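Local coordinates for protein putative phosphomannomutase (Thermus thermophilus, PDB 1TUO) that probably acts as a magnesium-dependent mutase of the phosphohexose mutase family, shifting a phosphate group between positions on a sugar, at residues V51-D56 with L77-L82; N111-L116 with G219-P224; Y160-K165 with L197-L202; V179-S184 with R207-E212; T294-R299 with A375-T380. One frame throughout, in Å; residues are numbered along the deposited sequence.

In the fold
Interactions 1 and 4 are buried pairs of parallel strands in the first and second alpha/beta/alpha domains, each the two strands of a beta-alpha-beta unit and held mainly by backbone hydrogen bonds; interaction 1 is almost wholly aliphatic beside them, whereas interaction 4 adds a salt bridge and a stretched arginine. Interaction 3 shares helix 192-199, the crossover helix of interaction 4, but lies on the surface and depends on a His-carboxylate bond. Interaction 2, also at the surface, joins the same two domains through proline and amide packing without a hydrogen bond, and touches interaction 4 where Val220 meets Arg210. Interaction 5, about 42 Å from interaction 1 between centres, is partly buried and links two helix ends.

Interaction 1: V51-D56 with L77-L82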
# COMPACT_ATOMS: atom_id res chain seq x y z
N VAL A 51 -16.07 -2.68 -16.55
CA VAL A 51 -14.84 -2.09 -16.05
C VAL A 51 -15.23 -1.11 -14.96
O VAL A 51 -16.18 -0.35 -15.14
CB VAL A 51 -14.09 -1.28 -17.14
CG1 VAL A 51 -12.81 -0.67 -16.55
CG2 VAL A 51 -13.74 -2.18 -18.32
N VAL A 52 -14.52 -1.16 -13.85
CA VAL A 52 -14.79 -0.25 -12.74
C VAL A 52 -13.68 0.78 -12.72
O VAL A 52 -12.51 0.44 -12.81
CB VAL A 52 -14.84 -1.00 -11.40
CG1 VAL A 52 -15.26 -0.05 -10.29
CG2 VAL A 52 -15.83 -2.16 -11.49
N VAL A 53 -14.06 2.05 -12.62
CA VAL A 53 -13.08 3.15 -12.59
C VAL A 53 -13.21 3.90 -11.26
O VAL A 53 -14.31 4.09 -10.75
CB VAL A 53 -13.33 4.15 -13.74
CG1 VAL A 53 -12.33 5.31 -13.66
CG2 VAL A 53 -13.20 3.44 -15.08
N GLY A 54 -12.07 4.31 -10.71
CA GLY A 54 -12.10 5.06 -9.47
C GLY A 54 -11.04 6.14 -9.50
O GLY A 54 -10.20 6.15 -10.40
N HIS A 55 -11.07 7.05 -8.53
CA HIS A 55 -10.07 8.12 -8.47
C HIS A 55 -9.83 8.52 -7.02
O HIS A 55 -10.66 8.24 -6.16
CB HIS A 55 -10.56 9.33 -9.26
CG HIS A 55 -11.78 9.98 -8.70
ND1 HIS A 55 -11.73 10.93 -7.70
CD2 HIS A 55 -13.09 9.82 -9.00
CE1 HIS A 55 -12.96 11.33 -7.41
NE2 HIS A 55 -13.80 10.67 -8.19
N ASP A 56 -8.69 9.16 -6.75
CA ASP A 56 -8.40 9.61 -5.39
C ASP A 56 -8.70 11.10 -5.26
O ASP A 56 -9.55 11.62 -5.98
CB ASP A 56 -6.96 9.27 -4.98
CG ASP A 56 -5.91 9.92 -5.86
OD1 ASP A 56 -4.74 9.52 -5.73
OD2 ASP A 56 -6.24 10.83 -6.65
N LEU A 77 -17.42 -1.09 -23.70
CA LEU A 77 -17.30 -1.71 -22.38
C LEU A 77 -18.41 -1.18 -21.49
O LEU A 77 -18.86 -0.05 -21.66
CB LEU A 77 -15.96 -1.37 -21.73
CG LEU A 77 -14.66 -1.95 -22.29
CD1 LEU A 77 -14.79 -3.47 -22.39
CD2 LEU A 77 -14.35 -1.36 -23.65
N LYS A 78 -18.89 -2.00 -20.56
CA LYS A 78 -19.90 -1.52 -19.63
C LYS A 78 -19.04 -0.86 -18.56
O LYS A 78 -18.04 -1.42 -18.14
CB LYS A 78 -20.69 -2.68 -19.01
CG LYS A 78 -21.80 -2.21 -18.09
CD LYS A 78 -22.65 -3.38 -17.60
CE LYS A 78 -23.87 -2.89 -16.84
NZ LYS A 78 -24.77 -4.01 -16.47
N VAL A 79 -19.40 0.34 -18.13
CA VAL A 79 -18.58 1.03 -17.14
C VAL A 79 -19.31 1.49 -15.89
O VAL A 79 -20.46 1.92 -15.95
CB VAL A 79 -17.90 2.28 -17.76
CG1 VAL A 79 -17.03 2.98 -16.73
CG2 VAL A 79 -17.05 1.88 -18.96
N VAL A 80 -18.62 1.38 -14.76
CA VAL A 80 -19.14 1.84 -13.48
C VAL A 80 -18.05 2.72 -12.88
O VAL A 80 -16.92 2.29 -12.68
CB VAL A 80 -19.41 0.68 -12.49
CG1 VAL A 80 -19.61 1.23 -11.08
CG2 VAL A 80 -20.64 -0.10 -12.93
N LEU A 81 -18.40 3.98 -12.62
CA LEU A 81 -17.46 4.91 -12.01
C LEU A 81 -17.86 4.99 -10.54
O LEU A 81 -19.03 5.21 -10.23
CB LEU A 81 -17.57 6.30 -12.65
CG LEU A 81 -16.77 7.41 -11.96
CD1 LEU A 81 -15.28 7.15 -12.11
CD2 LEU A 81 -17.14 8.77 -12.57
N LEU A 82 -16.91 4.80 -9.64
CA LEU A 82 -17.22 4.87 -8.23
C LEU A 82 -17.40 6.32 -7.81
O LEU A 82 -16.63 7.19 -8.21
CB LEU A 82 -16.12 4.20 -7.40
CG LEU A 82 -15.94 2.72 -7.71
CD1 LEU A 82 -14.85 2.14 -6.82
CD2 LEU A 82 -17.26 1.98 -7.48
O HOH W 1 -13.87 7.10 -7.57
O HOH W 2 -16.36 9.93 -8.94
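Leu82 leans back over strand 51-55 from the end of strand 78-82. Leu82 CB lies 3.8 Å from Val53 O, and CG, turned anti to its own carbonyl carbon (chi1 -61°), settles 3.8 Å from Val52 CG1. From there the leucine forks: CD1 and CD2 both face that same methyl, CD2 at 4.0 Å from Val52 CG1. An alanine here would remove the fork, and Val52 CG1 would probably lose its packing partner from strand 78-82. On the face carrying Val51, Val53, Val79 and Leu81, Leu81 CD1 reaches 3.8 Å from Val53 CG1. The backbones run parallel, with four N-H...O bonds aimed nearly along the C=O axes; Leu82 N to Val53 O, at 2.9 Å, is the straightest (171°). Beyond it the strands part, and two waters fill in, both donating to Leu82 O; one accepts from His55 N, while the other lies in plane at the edge of the His55 ring, 2.8 Å from NE2. This is a classic beta-alpha-beta crossover through helix 61-75, which covers Val53 and Leu81. Helix 88-97 packs on Val52 and Leu82, helix 29-45 on Val51 and Leu77, and strand 102-106 pairs with the other edge of strand 51-55.

Interaction 2: N111-L116 with G219-P224; sequences NPPQYL and GVNPEP
Asn221 turns its CG anti to its carbonyl carbon (chi1 -74°), and a chi2 of 157° swings the amide nitrogen toward two consecutive prolines. Those prolines open a type I beta turn, Pro112 to Tyr115, closed by Tyr115 N to Pro112 O at 3.1 Å; across from it, Pro222 is the centre of an inverse gamma turn in which Glu223 N reaches Asn221 O at 2.7 Å. A beta turn and a gamma turn thus lie against each other across the boundary between the first and second alpha/beta/alpha domains. Asn111 and Pro112 end the Ser-His-Asn-Pro motif that in relatives carries the phosphoserine, probably here too, while Pro222 pairs by its backbone with Gly250, in the loop that in relatives holds the metal. Asn221 ND2 rests against both Pro112 CA and Pro113 CD, 3.5 Å from each, and its OD1 lies beside Pro112 CG. These are van der Waals contacts, and no hydrogen bond spans the two segments. An alanine here would take away the whole amide, and the grip of 219-224 on the two prolines would probably slacken. Arg58 donates to the carbonyls of Asn111, Pro112 and Tyr115, pinning the turn on its own side, while Asn228 accepts from Asn221 N. At the far end of the contact Pro222 CD lies 3.4 Å from Asn111 O, with CG of the same ring only slightly farther.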
# COMPACT_ATOMS: atom_id res chain seq x y z
N ASN A 111 2.87 9.55 -3.88
CA ASN A 111 3.74 10.53 -4.52
C ASN A 111 3.34 11.98 -4.32
O ASN A 111 2.22 12.29 -3.90
CB ASN A 111 3.83 10.23 -6.02
CG ASN A 111 4.61 8.97 -6.30
OD1 ASN A 111 5.76 8.83 -5.86
ND2 ASN A 111 4.01 8.05 -7.04
N PRO A 112 4.27 12.91 -4.60
CA PRO A 112 3.99 14.34 -4.44
C PRO A 112 2.72 14.72 -5.21
O PRO A 112 2.37 14.08 -6.20
CB PRO A 112 5.25 15.00 -4.98
CG PRO A 112 6.32 14.02 -4.57
CD PRO A 112 5.69 12.69 -4.94
N PRO A 113 2.05 15.80 -4.78
CA PRO A 113 0.81 16.33 -5.35
C PRO A 113 0.73 16.52 -6.87
O PRO A 113 -0.33 16.34 -7.47
CB PRO A 113 0.63 17.66 -4.62
CG PRO A 113 1.27 17.42 -3.32
CD PRO A 113 2.51 16.66 -3.67
N GLN A 114 1.84 16.90 -7.49
CA GLN A 114 1.85 17.16 -8.92
C GLN A 114 1.71 15.92 -9.80
O GLN A 114 1.50 16.03 -11.00
CB GLN A 114 3.11 17.92 -9.34
CG GLN A 114 4.41 17.17 -9.12
CD GLN A 114 5.00 17.41 -7.74
OE1 GLN A 114 4.26 17.58 -6.76
NE2 GLN A 114 6.32 17.42 -7.66
N TYR A 115 1.83 14.73 -9.20
CA TYR A 115 1.73 13.49 -9.97
C TYR A 115 0.35 12.86 -9.98
O TYR A 115 -0.41 12.98 -9.04
CB TYR A 115 2.70 12.43 -9.44
CG TYR A 115 4.15 12.78 -9.59
CD1 TYR A 115 4.83 13.46 -8.58
CD2 TYR A 115 4.85 12.44 -10.74
CE1 TYR A 115 6.18 13.78 -8.71
CE2 TYR A 115 6.20 12.75 -10.89
CZ TYR A 115 6.85 13.42 -9.87
OH TYR A 115 8.18 13.74 -10.02
N LEU A 116 0.07 12.16 -11.08
CA LEU A 116 -1.17 11.42 -11.21
C LEU A 116 -0.80 10.24 -12.10
O LEU A 116 0.28 10.21 -12.70
CB LEU A 116 -2.27 12.28 -11.83
CG LEU A 116 -3.74 11.84 -11.65
CD1 LEU A 116 -3.93 11.03 -10.37
CD2 LEU A 116 -4.63 13.08 -11.62
N GLY A 219 -0.15 20.26 2.55
CA GLY A 219 1.21 20.82 2.57
C GLY A 219 2.30 19.75 2.73
O GLY A 219 3.48 20.02 2.85
N VAL A 220 1.95 18.46 2.74
CA VAL A 220 2.98 17.42 2.84
C VAL A 220 2.75 16.42 1.72
O VAL A 220 1.78 16.54 0.97
CB VAL A 220 2.89 16.66 4.19
CG1 VAL A 220 3.10 17.61 5.35
CG2 VAL A 220 1.53 15.97 4.31
N ASN A 221 3.65 15.45 1.60
CA ASN A 221 3.47 14.40 0.60
C ASN A 221 2.63 13.37 1.34
O ASN A 221 2.86 13.11 2.52
CB ASN A 221 4.80 13.77 0.20
CG ASN A 221 5.64 14.67 -0.69
OD1 ASN A 221 6.86 14.53 -0.76
ND2 ASN A 221 4.99 15.60 -1.38
N PRO A 222 1.63 12.78 0.66
CA PRO A 222 0.76 11.78 1.30
C PRO A 222 1.46 10.43 1.47
O PRO A 222 0.96 9.40 1.03
CB PRO A 222 -0.43 11.71 0.35
CG PRO A 222 0.21 11.91 -0.99
CD PRO A 222 1.21 13.04 -0.72
N GLU A 223 2.62 10.47 2.12
CA GLU A 223 3.40 9.26 2.39
C GLU A 223 3.55 9.27 3.91
O GLU A 223 4.21 10.15 4.47
CB GLU A 223 4.77 9.35 1.71
CG GLU A 223 5.54 8.04 1.70
CD GLU A 223 6.96 8.18 1.17
OE1 GLU A 223 7.27 9.19 0.51
OE2 GLU A 223 7.76 7.25 1.40
N PRO A 224 2.95 8.28 4.59
CA PRO A 224 2.99 8.15 6.05
C PRO A 224 4.32 7.81 6.72
O PRO A 224 4.48 6.73 7.29
CB PRO A 224 1.91 7.10 6.33
CG PRO A 224 2.05 6.19 5.15
CD PRO A 224 2.18 7.17 3.99

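Interaction 3: Y160-K165 with L197-L202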
# COMPACT_ATOMS: atom_id res chain seq x y z
N TYR A 160 -18.27 -2.64 0.67
CA TYR A 160 -16.86 -2.77 1.04
C TYR A 160 -16.76 -3.01 2.55
O TYR A 160 -15.97 -3.84 3.00
CB TYR A 160 -16.11 -1.50 0.66
CG TYR A 160 -14.65 -1.47 1.08
CD1 TYR A 160 -13.74 -2.44 0.64
CD2 TYR A 160 -14.17 -0.47 1.93
CE1 TYR A 160 -12.40 -2.42 1.03
CE2 TYR A 160 -12.84 -0.44 2.33
CZ TYR A 160 -11.96 -1.41 1.88
OH TYR A 160 -10.64 -1.37 2.30
N PHE A 161 -17.57 -2.30 3.32
CA PHE A 161 -17.56 -2.46 4.77
C PHE A 161 -18.01 -3.88 5.13
O PHE A 161 -17.45 -4.51 6.03
CB PHE A 161 -18.48 -1.44 5.44
CG PHE A 161 -17.98 -0.02 5.36
CD1 PHE A 161 -16.62 0.27 5.36
CD2 PHE A 161 -18.88 1.04 5.30
CE1 PHE A 161 -16.16 1.58 5.32
CE2 PHE A 161 -18.44 2.36 5.26
CZ PHE A 161 -17.07 2.63 5.26
N GLU A 162 -19.02 -4.38 4.43
CA GLU A 162 -19.51 -5.73 4.69
C GLU A 162 -18.42 -6.76 4.40
O GLU A 162 -18.30 -7.76 5.10
CB GLU A 162 -20.74 -6.03 3.83
CG GLU A 162 -22.02 -5.48 4.42
CD GLU A 162 -22.36 -6.12 5.75
OE1 GLU A 162 -22.45 -5.39 6.76
OE2 GLU A 162 -22.54 -7.35 5.79
N ALA A 163 -17.63 -6.50 3.36
CA ALA A 163 -16.55 -7.41 3.01
C ALA A 163 -15.49 -7.40 4.11
O ALA A 163 -14.99 -8.46 4.50
CB ALA A 163 -15.94 -7.00 1.68
N LEU A 164 -15.15 -6.21 4.59
CA LEU A 164 -14.15 -6.05 5.65
C LEU A 164 -14.57 -6.82 6.90
O LEU A 164 -13.78 -7.54 7.50
CB LEU A 164 -13.96 -4.57 6.00
CG LEU A 164 -13.24 -3.69 4.99
CD1 LEU A 164 -13.23 -2.25 5.47
CD2 LEU A 164 -11.81 -4.19 4.80
N LYS A 165 -15.83 -6.64 7.28
CA LYS A 165 -16.40 -7.29 8.46
C LYS A 165 -16.09 -8.78 8.49
O LYS A 165 -15.77 -9.34 9.54
CB LYS A 165 -17.92 -7.08 8.48
CG LYS A 165 -18.62 -7.71 9.67
CD LYS A 165 -20.14 -7.53 9.59
CE LYS A 165 -20.74 -8.29 8.41
NZ LYS A 165 -22.23 -8.20 8.38
N LEU A 197 -16.78 1.29 11.37
CA LEU A 197 -17.18 1.07 12.75
C LEU A 197 -18.65 1.40 12.96
O LEU A 197 -19.39 0.64 13.59
CB LEU A 197 -16.32 1.92 13.69
CG LEU A 197 -14.84 1.53 13.73
CD1 LEU A 197 -14.04 2.57 14.50
CD2 LEU A 197 -14.68 0.15 14.37
N ARG A 198 -19.08 2.55 12.43
CA ARG A 198 -20.47 2.96 12.55
C ARG A 198 -21.32 1.93 11.83
O ARG A 198 -22.44 1.63 12.24
CB ARG A 198 -20.67 4.34 11.94
CG ARG A 198 -22.12 4.73 11.70
CD ARG A 198 -22.32 5.07 10.24
NE ARG A 198 -21.91 3.96 9.39
CZ ARG A 198 -21.60 4.07 8.10
NH1 ARG A 198 -21.66 5.25 7.50
NH2 ARG A 198 -21.24 2.99 7.41
N HIS A 199 -20.78 1.37 10.75
CA HIS A 199 -21.48 0.37 9.95
C HIS A 199 -21.78 -0.91 10.73
O HIS A 199 -22.83 -1.52 10.56
CB HIS A 199 -20.66 0.01 8.71
CG HIS A 199 -21.27 -1.07 7.88
ND1 HIS A 199 -22.29 -0.82 6.98
CD2 HIS A 199 -21.02 -2.39 7.80
CE1 HIS A 199 -22.63 -1.96 6.39
NE2 HIS A 199 -21.88 -2.92 6.87
N VAL A 200 -20.84 -1.31 11.58
CA VAL A 200 -21.00 -2.53 12.38
C VAL A 200 -21.47 -2.25 13.81
O VAL A 200 -21.50 -3.16 14.64
CB VAL A 200 -19.69 -3.34 12.44
CG1 VAL A 200 -19.35 -3.88 11.06
CG2 VAL A 200 -18.56 -2.46 12.96
N GLY A 201 -21.81 -1.00 14.09
CA GLY A 201 -22.29 -0.58 15.41
C GLY A 201 -21.24 -0.64 16.52
O GLY A 201 -21.58 -0.80 17.70
N LEU A 202 -19.97 -0.52 16.16
CA LEU A 202 -18.90 -0.55 17.16
C LEU A 202 -18.63 0.86 17.65
O LEU A 202 -18.24 1.74 16.87
CB LEU A 202 -17.64 -1.18 16.57
CG LEU A 202 -17.66 -2.71 16.50
CD1 LEU A 202 -16.31 -3.23 16.01
CD2 LEU A 202 -17.99 -3.29 17.86
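His199 NE2 donates to Glu162 OE1 at a short 2.5 Å, the carboxylate oxygen using its anti lone pair and sitting near the imidazole plane. Over one face of that ring lies Phe161 CB, a CH-pi contact 3.8 Å from the ring centroid. The Phe161 and His199 rings themselves meet obliquely, and Arg198 NH2 comes within 3.6 Å of Phe161 CE2. Next outward, Lys165 holds the carboxylate in place: its NZ takes the syn lone pair of Glu162 OE2 at 2.7 Å. The lysine's aliphatic part slides past Val200, CD to CG1 at 4.0 Å. Negative charge on Glu162 would probably favour a protonated His199. On the far side of the imidazole, Glu158 accepts a weak bond from ND1 and pairs with Arg198, so the ring is tied at both nitrogens. Helix 192-199 ends here in a Schellman motif, with Gly201 as C-prime residue and Leu202 N bonded to Leu197 O, a helix terminus docked on the flank of helix 157-165.

Interaction 4: V179-S184 with R207-E212; sequences VLYHDS and RPIREE
Four backbone hydrogen bonds join the chains, from Arg207 N to Leu180 O (2.8 Å) through to Ser184 N with Ile209 O (2.9 Å). They are not equally well aimed: Ile209 N sits 43° out of the plane of the His182 carbonyl, whereas Ser184 N lies nearly along the C=O axis of Ile209. The ionic part is Arg210 against Asp183. Arg210 grips the carboxylate side-on, NH2 to Asp183 OD1 at 2.7 Å and NE to Asp183 OD2 at 3.0 Å, both on syn lone pairs and close to the guanidinium plane. Thr232 and Met185 N add bonds to the two oxygens, so the buried carboxylate is held at both and its charge is probably stabilised. A further side-chain bond is weak, Arg207 NH1 to Tyr181 OH at 3.1 Å, Glu239 being that hydroxyl's stronger partner. The parallel strands 180-183 and 206-209 are the two ends of a beta-alpha-beta unit crossing through helix 192-199, with 206-209 at the sheet edge. Apolar contacts lie on the same face as these side-chain bonds. The extended Arg207 chain runs along the Tyr181 ring, with guanidinium and ring planes 85° apart. Val179 CG2 lies over one guanidinium face and meets Arg207 CD at 3.5 Å. Further along, Ile209 CD1 reaches Tyr181 CD2 at 4.1 Å, against helix 230-236.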
# COMPACT_ATOMS: atom_id res chain seq x y z
N VAL A 179 -8.41 5.19 22.04
CA VAL A 179 -8.96 6.04 21.00
C VAL A 179 -8.09 5.84 19.77
O VAL A 179 -6.87 5.71 19.89
CB VAL A 179 -8.92 7.53 21.40
CG1 VAL A 179 -7.52 7.92 21.82
CG2 VAL A 179 -9.37 8.39 20.23
N LEU A 180 -8.71 5.80 18.60
CA LEU A 180 -7.95 5.64 17.37
C LEU A 180 -7.91 6.97 16.63
O LEU A 180 -8.94 7.55 16.31
CB LEU A 180 -8.58 4.57 16.47
CG LEU A 180 -7.87 4.34 15.13
CD1 LEU A 180 -6.46 3.82 15.36
CD2 LEU A 180 -8.67 3.34 14.30
N TYR A 181 -6.70 7.46 16.38
CA TYR A 181 -6.54 8.69 15.63
C TYR A 181 -6.31 8.26 14.19
O TYR A 181 -5.56 7.31 13.94
CB TYR A 181 -5.33 9.49 16.12
CG TYR A 181 -5.52 10.12 17.49
CD1 TYR A 181 -5.35 9.37 18.65
CD2 TYR A 181 -5.90 11.45 17.61
CE1 TYR A 181 -5.54 9.95 19.91
CE2 TYR A 181 -6.10 12.04 18.86
CZ TYR A 181 -5.92 11.28 20.00
OH TYR A 181 -6.10 11.86 21.25
N HIS A 182 -7.00 8.91 13.26
CA HIS A 182 -6.85 8.58 11.85
C HIS A 182 -6.47 9.81 11.05
O HIS A 182 -7.31 10.69 10.80
CB HIS A 182 -8.14 8.00 11.26
CG HIS A 182 -8.04 7.67 9.81
ND1 HIS A 182 -9.14 7.47 9.00
CD2 HIS A 182 -6.95 7.50 9.01
CE1 HIS A 182 -8.74 7.20 7.77
NE2 HIS A 182 -7.42 7.21 7.75
N ASP A 183 -5.21 9.86 10.66
CA ASP A 183 -4.65 10.93 9.85
C ASP A 183 -4.85 10.45 8.41
O ASP A 183 -4.23 9.48 7.99
CB ASP A 183 -3.17 11.08 10.18
CG ASP A 183 -2.47 12.12 9.35
OD1 ASP A 183 -1.25 12.30 9.58
OD2 ASP A 183 -3.11 12.77 8.48
N SER A 184 -5.75 11.12 7.69
CA SER A 184 -6.03 10.75 6.30
C SER A 184 -5.09 11.45 5.32
O SER A 184 -5.07 11.13 4.13
CB SER A 184 -7.49 11.10 5.95
OG SER A 184 -8.38 10.23 6.62
N ARG A 207 -10.76 9.72 16.21
CA ARG A 207 -10.51 11.15 16.12
C ARG A 207 -9.73 11.41 14.84
O ARG A 207 -8.59 10.98 14.69
CB ARG A 207 -9.75 11.63 17.35
CG ARG A 207 -10.56 11.45 18.63
CD ARG A 207 -9.79 11.88 19.87
NE ARG A 207 -10.57 11.65 21.10
CZ ARG A 207 -10.10 11.87 22.32
NH1 ARG A 207 -8.87 12.32 22.49
NH2 ARG A 207 -10.86 11.61 23.38
N PRO A 208 -10.35 12.12 13.89
CA PRO A 208 -9.75 12.45 12.60
C PRO A 208 -8.68 13.52 12.63
O PRO A 208 -8.72 14.45 13.45
CB PRO A 208 -10.96 12.89 11.78
CG PRO A 208 -11.74 13.66 12.80
CD PRO A 208 -11.69 12.74 14.01
N ILE A 209 -7.72 13.37 11.73
CA ILE A 209 -6.62 14.31 11.55
C ILE A 209 -6.49 14.48 10.04
O ILE A 209 -6.44 13.48 9.31
CB ILE A 209 -5.30 13.75 12.13
CG1 ILE A 209 -5.34 13.79 13.66
CG2 ILE A 209 -4.12 14.56 11.62
CD1 ILE A 209 -4.11 13.20 14.33
N ARG A 210 -6.47 15.72 9.58
CA ARG A 210 -6.37 16.02 8.15
C ARG A 210 -7.37 15.21 7.33
O ARG A 210 -7.04 14.63 6.29
CB ARG A 210 -4.93 15.77 7.67
CG ARG A 210 -3.93 16.75 8.30
CD ARG A 210 -2.53 16.70 7.69
NE ARG A 210 -1.81 15.46 7.99
CZ ARG A 210 -0.49 15.35 7.95
NH1 ARG A 210 0.26 16.39 7.64
NH2 ARG A 210 0.09 14.19 8.24
N GLU A 211 -8.62 15.17 7.80
CA GLU A 211 -9.67 14.42 7.13
C GLU A 211 -10.21 15.07 5.87
O GLU A 211 -10.70 14.38 4.98
CB GLU A 211 -10.83 14.14 8.09
CG GLU A 211 -11.36 15.37 8.80
CD GLU A 211 -12.60 15.07 9.62
OE1 GLU A 211 -12.90 15.85 10.56
OE2 GLU A 211 -13.29 14.06 9.33
N GLU A 212 -10.13 16.39 5.79
CA GLU A 212 -10.63 17.11 4.62
C GLU A 212 -9.82 16.79 3.37
O GLU A 212 -8.60 16.92 3.37
CB GLU A 212 -10.60 18.61 4.89
CG GLU A 212 -10.98 19.48 3.71
CD GLU A 212 -10.99 20.96 4.07
OE1 GLU A 212 -11.86 21.36 4.87
OE2 GLU A 212 -10.14 21.71 3.55

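Interaction 5: T294-R299 with A375-T380; sequences TWLLDR and ALTGLT
Two helix ends meet here, the start of helix 296-304 in domain III and the finish of helix 366-377, where the chain leads into the C-terminal domain. Arg299 bridges them. Its CG is anti to the backbone N, and bends at chi2 and chi3 fold the chain back so that NH1 donates 2.7 Å to Thr377 O, nearly along the C=O axis and close to the guanidinium plane. On the way, Arg299 CG brushes Thr377 CB at 3.5 Å. Leu379 lies across the guanidinium, its CD1 about over the centre of one face while its CG is 3.7 Å from Arg299 NH1, so an apolar branch covers the charged group that the carbonyl holds. Leu296 adds the apolar part: its CD1 meets Leu379 CB at 3.9 Å as the two leucines pass antiparallel, and its carbonyl oxygen touches Thr377 CG2 at 3.6 Å. Thr377 OG1, whose strongest partner is the Val373 carbonyl, also accepts from Leu379 N at 3.3 Å, which makes an ST turn round Gly378. At the other helix, Thr294 OG1 accepts from Leu296 N at 2.9 Å and bonds to Glu444 of the C-terminal domain. A capped helix start thus faces a helix end that leaves by a positive-phi glycine and an ST turn, at the passage from domain III to the C-terminal domain.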
# COMPACT_ATOMS: atom_id res chain seq x y z
N THR A 294 12.32 -6.35 6.54
CA THR A 294 13.10 -6.81 7.69
C THR A 294 13.31 -8.31 7.73
O THR A 294 12.40 -9.08 7.41
CB THR A 294 12.41 -6.41 9.01
OG1 THR A 294 13.14 -6.97 10.11
CG2 THR A 294 10.98 -6.94 9.04
N TRP A 295 14.50 -8.74 8.15
CA TRP A 295 14.75 -10.17 8.25
C TRP A 295 14.14 -10.74 9.53
O TRP A 295 14.28 -11.92 9.81
CB TRP A 295 16.25 -10.48 8.20
CG TRP A 295 17.10 -9.67 9.11
CD1 TRP A 295 16.70 -8.94 10.20
CD2 TRP A 295 18.52 -9.52 9.03
NE1 TRP A 295 17.79 -8.34 10.79
CE2 TRP A 295 18.92 -8.68 10.10
CE3 TRP A 295 19.50 -10.01 8.16
CZ2 TRP A 295 20.25 -8.32 10.31
CZ3 TRP A 295 20.82 -9.66 8.37
CH2 TRP A 295 21.19 -8.82 9.44
N LEU A 296 13.48 -9.89 10.31
CA LEU A 296 12.84 -10.38 11.53
C LEU A 296 11.67 -11.27 11.10
O LEU A 296 11.27 -12.17 11.83
CB LEU A 296 12.33 -9.24 12.41
CG LEU A 296 13.20 -8.84 13.61
CD1 LEU A 296 14.44 -8.09 13.13
CD2 LEU A 296 12.40 -7.96 14.56
N LEU A 297 11.11 -11.01 9.92
CA LEU A 297 9.99 -11.84 9.47
C LEU A 297 10.51 -13.25 9.19
O LEU A 297 9.87 -14.24 9.58
CB LEU A 297 9.35 -11.25 8.21
CG LEU A 297 8.12 -12.02 7.69
CD1 LEU A 297 7.07 -12.13 8.80
CD2 LEU A 297 7.55 -11.29 6.49
N ASP A 298 11.65 -13.35 8.52
CA ASP A 298 12.25 -14.65 8.21
C ASP A 298 12.52 -15.39 9.51
O ASP A 298 12.21 -16.58 9.64
CB ASP A 298 13.59 -14.48 7.47
CG ASP A 298 13.47 -13.61 6.24
OD1 ASP A 298 13.82 -14.08 5.14
OD2 ASP A 298 13.04 -12.44 6.37
N ARG A 299 13.10 -14.69 10.48
CA ARG A 299 13.42 -15.29 11.78
C ARG A 299 12.15 -15.73 12.51
O ARG A 299 12.11 -16.81 13.10
CB ARG A 299 14.21 -14.29 12.65
CG ARG A 299 14.54 -14.79 14.07
CD ARG A 299 15.35 -16.08 14.07
NE ARG A 299 16.74 -15.88 13.65
CZ ARG A 299 17.69 -15.37 14.41
NH1 ARG A 299 17.43 -14.98 15.66
NH2 ARG A 299 18.93 -15.24 13.93
N ALA A 375 11.39 -10.49 21.22
CA ALA A 375 11.70 -11.56 22.16
C ALA A 375 11.66 -12.92 21.46
O ALA A 375 12.57 -13.74 21.63
CB ALA A 375 10.71 -11.55 23.32
N LEU A 376 10.61 -13.16 20.68
CA LEU A 376 10.46 -14.42 19.97
C LEU A 376 11.50 -14.64 18.87
O LEU A 376 11.83 -15.78 18.54
CB LEU A 376 9.05 -14.52 19.37
CG LEU A 376 7.90 -14.54 20.38
CD1 LEU A 376 6.56 -14.51 19.64
CD2 LEU A 376 8.00 -15.80 21.26
N THR A 377 12.00 -13.55 18.28
CA THR A 377 13.00 -13.67 17.21
C THR A 377 14.41 -13.60 17.77
O THR A 377 15.35 -14.10 17.14
CB THR A 377 12.88 -12.54 16.16
OG1 THR A 377 13.00 -11.26 16.81
CG2 THR A 377 11.54 -12.61 15.44
N GLY A 378 14.56 -12.98 18.93
CA GLY A 378 15.87 -12.85 19.54
C GLY A 378 16.67 -11.76 18.86
O GLY A 378 17.89 -11.69 19.00
N LEU A 379 15.98 -10.91 18.11
CA LEU A 379 16.63 -9.82 17.38
C LEU A 379 16.05 -8.46 17.72
O LEU A 379 14.88 -8.35 18.10
CB LEU A 379 16.48 -10.05 15.88
CG LEU A 379 17.04 -11.34 15.28
CD1 LEU A 379 16.60 -11.47 13.83
CD2 LEU A 379 18.56 -11.34 15.39
N THR A 380 16.88 -7.42 17.60
CA THR A 380 16.45 -6.05 17.84
C THR A 380 16.38 -5.42 16.45
O THR A 380 17.16 -5.77 15.57
CB THR A 380 17.46 -5.28 18.71
OG1 THR A 380 17.51 -5.87 20.02
CG2 THR A 380 17.05 -3.82 18.84